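Local atomic coordinates of F5/8 type C domain protein (Bacteroides ovatus, PDB entry 4ZRX), a protein that is a putative alpha-L-fucosidase, probably hydrolysing fucose-containing glycans, and carries an F5/8 type C domain that may help it bind carbohydrate. Residues A[504-518]-A[534-547]. Residues are numbered along the deposited sequence; the frame is centred on the assembly and turned at random. Where two conformers were deposited one is given.
Sequences APSKAEVKPTMAFRY and ASGEFSNIMHNPLP
Tyr518 and Phe538 form the tight part of the contact, an offset stack with centroids 4.2 Å apart and planes at 21°, Tyr518 CD2 lying above the centre of the Phe538 ring. Gly536 CA makes a CH-pi contact with the opposite face of Tyr518, 3.8 Å from its centroid. With CG between backbone N and carbonyl carbon (chi1 70°), the tyrosine is turned over Gly536, and its OH shares a water with Ser535 OG and Glu537 O. Replacing this tyrosine by an alanine is likely to leave the Phe538 ring without its stacking partner and the water without one of these three partners. Phe538 N donates almost straight to Phe516 O (2.8 Å, 171°); Tyr518 N donates to Gly536 O from above the carbonyl plane. These bonds flank Arg517 and Glu537, a single non-hydrogen-bonded antiparallel bridge, in the discoidin-like beta-sandwich expected of an F5/8 type C domain, where strand 517-523 pairs with 560-566 and Phe538 also packs on Val550 of strand 548-552. The solvent side, with Arg517, Ser539 and Val510 exposed, is looser: Arg517 NH1 meets the anti lone pair of Glu537 OE1 at 2.7 Å, tilted from the guanidinium plane, but NH2 bonds OE1 only weakly (3.3 Å), while Ser539 OG holds OE2. Met542 CE sits over one face of the partly exposed Phe516 ring, and Val510 CG2 touches Pro545 CG at 3.7 Å.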
loop_
_atom_site.group_PDB
_atom_site.type_symbol
_atom_site.label_atom_id
_atom_site.label_comp_id
_atom_site.label_asym_id
_atom_site.label_seq_id
_atom_site.Cartn_x
_atom_site.Cartn_y
_atom_site.Cartn_z
ATOM N N ALA A 504 26.671 -9.190 -12.089
ATOM C CA ALA A 504 25.217 -9.385 -11.909
ATOM C C ALA A 504 24.518 -8.375 -12.789
ATOM O O ALA A 504 24.287 -7.257 -12.364
ATOM C CB ALA A 504 24.805 -9.171 -10.455
ATOM N N PRO A 505 24.180 -8.758 -14.035
ATOM C CA PRO A 505 23.390 -7.885 -14.899
ATOM C C PRO A 505 22.201 -7.257 -14.140
ATOM O O PRO A 505 21.481 -7.968 -13.440
ATOM C CB PRO A 505 22.893 -8.838 -15.986
ATOM C CG PRO A 505 24.008 -9.794 -16.105
ATOM C CD PRO A 505 24.525 -10.013 -14.712
ATOM N N SER A 506 22.051 -5.941 -14.272
ATOM C CA SER A 506 20.986 -5.181 -13.612
ATOM C C SER A 506 19.618 -5.839 -13.834
ATOM O O SER A 506 19.285 -6.209 -14.973
ATOM C CB SER A 506 20.958 -3.765 -14.154
ATOM O OG SER A 506 19.863 -3.071 -13.567
ATOM N N LYS A 507 18.868 -6.015 -12.732
ATOM C CA LYS A 507 17.534 -6.625 -12.722
ATOM C C LYS A 507 17.501 -8.076 -13.218
ATOM O O LYS A 507 16.417 -8.637 -13.481
ATOM C CB LYS A 507 16.549 -5.744 -13.532
ATOM C CG LYS A 507 16.510 -4.270 -13.020
ATOM C CD LYS A 507 15.587 -3.327 -13.841
ATOM C CE LYS A 507 14.190 -3.839 -13.974
ATOM N NZ LYS A 507 13.310 -2.871 -14.715
ATOM N N ALA A 508 18.687 -8.703 -13.311
ATOM C CA ALA A 508 18.822 -10.063 -13.816
ATOM C C ALA A 508 18.088 -10.168 -15.136
ATOM O O ALA A 508 17.237 -11.055 -15.322
ATOM C CB ALA A 508 18.289 -11.100 -12.792
ATOM N N GLU A 509 18.373 -9.217 -16.031
ATOM C CA GLU A 509 17.715 -9.201 -17.317
ATOM C C GLU A 509 18.740 -9.178 -18.438
ATOM O O GLU A 509 19.791 -8.576 -18.328
ATOM C CB GLU A 509 16.691 -8.057 -17.418
ATOM C CG GLU A 509 17.266 -6.736 -17.702
ATOM C CD GLU A 509 16.280 -5.569 -17.447
ATOM O OE1 GLU A 509 15.067 -5.804 -17.549
ATOM O OE2 GLU A 509 16.750 -4.434 -17.151
ATOM N N VAL A 510 18.437 -9.913 -19.495
ATOM C CA VAL A 510 19.278 -9.942 -20.672
ATOM C C VAL A 510 19.204 -8.586 -21.360
ATOM O O VAL A 510 18.175 -7.908 -21.304
ATOM C CB VAL A 510 18.812 -11.089 -21.634
ATOM C CG1 VAL A 510 19.459 -10.997 -23.032
ATOM C CG2 VAL A 510 19.079 -12.433 -20.965
ATOM N N LYS A 511 20.295 -8.195 -22.002
ATOM C CA LYS A 511 20.359 -6.955 -22.781
ATOM C C LYS A 511 21.485 -7.056 -23.789
ATOM O O LYS A 511 22.503 -7.689 -23.475
ATOM C CB LYS A 511 20.602 -5.745 -21.856
ATOM C CG LYS A 511 21.741 -5.945 -20.841
ATOM C CD LYS A 511 21.825 -4.791 -19.854
ATOM C CE LYS A 511 22.893 -5.056 -18.801
ATOM N NZ LYS A 511 22.990 -3.906 -17.873
ATOM N N PRO A 512 21.344 -6.408 -24.973
ATOM C CA PRO A 512 22.426 -6.405 -25.981
ATOM C C PRO A 512 23.787 -5.925 -25.486
ATOM O O PRO A 512 24.808 -6.374 -25.981
ATOM C CB PRO A 512 21.915 -5.412 -27.044
ATOM C CG PRO A 512 20.447 -5.504 -26.958
ATOM C CD PRO A 512 20.098 -5.830 -25.527
ATOM N N THR A 513 23.772 -5.009 -24.528
ATOM C CA THR A 513 24.996 -4.381 -24.025
ATOM C C THR A 513 25.724 -5.116 -22.852
ATOM O O THR A 513 26.717 -4.610 -22.289
ATOM C CB THR A 513 24.657 -2.946 -23.600
ATOM O OG1 THR A 513 25.865 -2.249 -23.307
ATOM C CG2 THR A 513 23.795 -2.942 -22.390
HETATM N N MSE A 514 25.204 -6.276 -22.451
HETATM C CA MSE A 514 25.768 -6.997 -21.291
HETATM C C MSE A 514 27.163 -7.549 -21.587
HETATM O O MSE A 514 27.507 -7.786 -22.752
HETATM C CB MSE A 514 24.847 -8.142 -20.869
HETATM C CG MSE A 514 24.778 -9.315 -21.854
HETATM SE SE MSE A 514 23.212 -10.417 -21.506
HETATM C CE MSE A 514 23.309 -10.488 -19.512
ATOM N N ALA A 515 27.948 -7.761 -20.530
ATOM C CA ALA A 515 29.265 -8.385 -20.679
ATOM C C ALA A 515 29.137 -9.881 -20.952
ATOM O O ALA A 515 28.289 -10.578 -20.340
ATOM C CB ALA A 515 30.095 -8.165 -19.450
ATOM N N PHE A 516 30.019 -10.376 -21.820
ATOM C CA PHE A 516 30.125 -11.790 -22.119
ATOM C C PHE A 516 31.599 -12.259 -22.023
ATOM O O PHE A 516 31.935 -13.089 -21.165
ATOM C CB PHE A 516 29.532 -12.078 -23.491
ATOM C CG PHE A 516 29.671 -13.504 -23.937
ATOM C CD1 PHE A 516 29.311 -14.568 -23.083
ATOM C CD2 PHE A 516 30.173 -13.797 -25.230
ATOM C CE1 PHE A 516 29.435 -15.904 -23.512
ATOM C CE2 PHE A 516 30.281 -15.133 -25.668
ATOM C CZ PHE A 516 29.931 -16.179 -24.816
ATOM N N ARG A 517 32.436 -11.742 -22.915
ATOM C CA ARG A 517 33.887 -12.021 -22.850
ATOM C C ARG A 517 34.535 -10.941 -21.990
ATOM O O ARG A 517 34.192 -9.764 -22.112
ATOM C CB ARG A 517 34.516 -12.056 -24.247
ATOM C CG ARG A 517 33.867 -13.075 -25.155
ATOM C CD ARG A 517 34.801 -13.597 -26.272
ATOM N NE ARG A 517 34.157 -14.718 -26.979
ATOM C CZ ARG A 517 33.993 -15.961 -26.496
ATOM N NH1 ARG A 517 34.445 -16.312 -25.288
ATOM N NH2 ARG A 517 33.358 -16.874 -27.228
ATOM N N TYR A 518 35.434 -11.320 -21.089
ATOM C CA TYR A 518 35.969 -10.340 -20.189
ATOM C C TYR A 518 37.392 -10.641 -19.776
ATOM O O TYR A 518 37.858 -11.769 -19.932
ATOM C CB TYR A 518 35.100 -10.255 -18.923
ATOM C CG TYR A 518 35.230 -11.462 -18.070
ATOM C CD1 TYR A 518 36.241 -11.558 -17.097
ATOM C CD2 TYR A 518 34.378 -12.530 -18.227
ATOM C CE1 TYR A 518 36.414 -12.732 -16.330
ATOM C CE2 TYR A 518 34.536 -13.687 -17.465
ATOM C CZ TYR A 518 35.544 -13.776 -16.517
ATOM O OH TYR A 518 35.672 -14.925 -15.763
ATOM N N ALA A 534 41.269 -16.159 -15.311
ATOM C CA ALA A 534 39.869 -16.591 -15.250
ATOM C C ALA A 534 39.505 -17.143 -16.620
ATOM O O ALA A 534 40.246 -16.954 -17.596
ATOM C CB ALA A 534 38.976 -15.401 -14.896
ATOM N N SER A 535 38.324 -17.762 -16.698
ATOM C CA SER A 535 37.884 -18.365 -17.951
ATOM C C SER A 535 37.738 -17.277 -19.048
ATOM O O SER A 535 37.917 -17.563 -20.229
ATOM C CB SER A 535 36.580 -19.142 -17.759
ATOM O OG SER A 535 35.468 -18.251 -17.829
ATOM N N GLY A 536 37.379 -16.044 -18.651
ATOM C CA GLY A 536 37.172 -14.962 -19.617
ATOM C C GLY A 536 35.837 -14.987 -20.350
ATOM O O GLY A 536 35.633 -14.209 -21.308
ATOM N N GLU A 537 34.943 -15.880 -19.906
ATOM C CA GLU A 537 33.618 -15.993 -20.491
ATOM C C GLU A 537 32.591 -16.168 -19.387
ATOM O O GLU A 537 32.731 -17.041 -18.506
ATOM C CB GLU A 537 33.556 -17.156 -21.447
ATOM C CG GLU A 537 32.277 -17.214 -22.258
ATOM C CD GLU A 537 32.279 -18.428 -23.169
ATOM O OE1 GLU A 537 32.928 -18.316 -24.239
ATOM O OE2 GLU A 537 31.640 -19.464 -22.806
ATOM N N PHE A 538 31.583 -15.297 -19.413
ATOM C CA PHE A 538 30.428 -15.450 -18.519
ATOM C C PHE A 538 29.492 -16.369 -19.267
ATOM O O PHE A 538 28.568 -15.920 -19.971
ATOM C CB PHE A 538 29.759 -14.107 -18.281
ATOM C CG PHE A 538 30.552 -13.153 -17.439
ATOM C CD1 PHE A 538 31.012 -13.528 -16.179
ATOM C CD2 PHE A 538 30.817 -11.867 -17.904
ATOM C CE1 PHE A 538 31.732 -12.619 -15.399
ATOM C CE2 PHE A 538 31.536 -10.959 -17.131
ATOM C CZ PHE A 538 32.012 -11.345 -15.874
ATOM N N SER A 539 29.792 -17.664 -19.190
ATOM C CA SER A 539 29.165 -18.613 -20.090
ATOM C C SER A 539 27.648 -18.616 -19.897
ATOM O O SER A 539 27.167 -18.589 -18.755
ATOM C CB SER A 539 29.734 -20.011 -19.912
ATOM O OG SER A 539 31.088 -19.981 -20.355
ATOM N N ASN A 540 26.956 -18.575 -21.032
ATOM C CA ASN A 540 25.498 -18.649 -21.120
ATOM C C ASN A 540 24.748 -17.456 -20.534
ATOM O O ASN A 540 23.515 -17.507 -20.359
ATOM C CB ASN A 540 25.010 -19.958 -20.481
ATOM C CG ASN A 540 23.643 -20.391 -20.992
ATOM O OD1 ASN A 540 23.336 -20.352 -22.203
ATOM N ND2 ASN A 540 22.804 -20.828 -20.052
ATOM N N ILE A 541 25.463 -16.355 -20.260
ATOM C CA ILE A 541 24.820 -15.215 -19.566
ATOM C C ILE A 541 23.682 -14.591 -20.376
ATOM O O ILE A 541 22.727 -14.090 -19.809
ATOM C CB ILE A 541 25.846 -14.164 -19.156
ATOM C CG1 ILE A 541 25.271 -13.339 -17.982
ATOM C CG2 ILE A 541 26.343 -13.374 -20.397
ATOM C CD1 ILE A 541 26.301 -12.889 -17.064
HETATM N N MSE A 542 23.787 -14.668 -21.698
HETATM C CA MSE A 542 22.809 -14.114 -22.609
HETATM C C MSE A 542 21.535 -14.955 -22.649
HETATM O O MSE A 542 20.552 -14.508 -23.185
HETATM C CB MSE A 542 23.416 -13.908 -24.024
HETATM C CG MSE A 542 23.528 -15.158 -24.896
HETATM SE SE MSE A 542 24.959 -16.425 -24.346
HETATM C CE MSE A 542 26.156 -16.070 -25.922
ATOM N N HIS A 543 21.565 -16.164 -22.090
ATOM C CA HIS A 543 20.372 -16.966 -21.853
ATOM C C HIS A 543 20.033 -17.130 -20.363
ATOM O O HIS A 543 19.010 -17.694 -20.034
ATOM C CB HIS A 543 20.571 -18.349 -22.485
ATOM C CG HIS A 543 20.938 -18.289 -23.934
ATOM N ND1 HIS A 543 20.100 -17.744 -24.882
ATOM C CD2 HIS A 543 22.061 -18.671 -24.596
ATOM C CE1 HIS A 543 20.677 -17.816 -26.070
ATOM N NE2 HIS A 543 21.862 -18.383 -25.927
ATOM N N ASN A 544 20.906 -16.689 -19.465
ATOM C CA ASN A 544 20.701 -16.801 -18.029
ATOM C C ASN A 544 21.413 -15.632 -17.328
ATOM O O ASN A 544 22.620 -15.727 -16.983
ATOM C CB ASN A 544 21.225 -18.133 -17.493
ATOM C CG ASN A 544 21.058 -18.238 -15.945
ATOM O OD1 ASN A 544 20.510 -17.344 -15.307
ATOM N ND2 ASN A 544 21.570 -19.283 -15.364
ATOM N N PRO A 545 20.693 -14.517 -17.134
ATOM C CA PRO A 545 21.338 -13.283 -16.677
ATOM C C PRO A 545 21.452 -13.188 -15.151
ATOM O O PRO A 545 21.605 -12.083 -14.600
ATOM C CB PRO A 545 20.415 -12.181 -17.239
ATOM C CG PRO A 545 19.060 -12.851 -17.323
ATOM C CD PRO A 545 19.348 -14.257 -17.724
ATOM N N LEU A 546 21.371 -14.329 -14.469
ATOM C CA LEU A 546 21.516 -14.338 -13.027
ATOM C C LEU A 546 23.001 -14.083 -12.720
ATOM O O LEU A 546 23.839 -14.171 -13.624
ATOM C CB LEU A 546 21.034 -15.651 -12.436
ATOM C CG LEU A 546 19.515 -15.823 -12.502
ATOM C CD1 LEU A 546 19.115 -17.295 -12.274
ATOM C CD2 LEU A 546 18.870 -14.926 -11.465
ATOM N N PRO A 547 23.298 -13.688 -11.464
ATOM C CA PRO A 547 24.701 -13.306 -11.152
ATOM C C PRO A 547 25.657 -14.454 -11.370
ATOM O O PRO A 547 25.285 -15.629 -11.145
ATOM C CB PRO A 547 24.618 -12.935 -9.661
ATOM C CG PRO A 547 23.139 -12.466 -9.500
ATOM C CD PRO A 547 22.348 -13.349 -10.370
HETATM O O HOH W 1 21.954 -10.537 -12.369
HETATM O O HOH W 2 33.710 -16.701 -15.998
#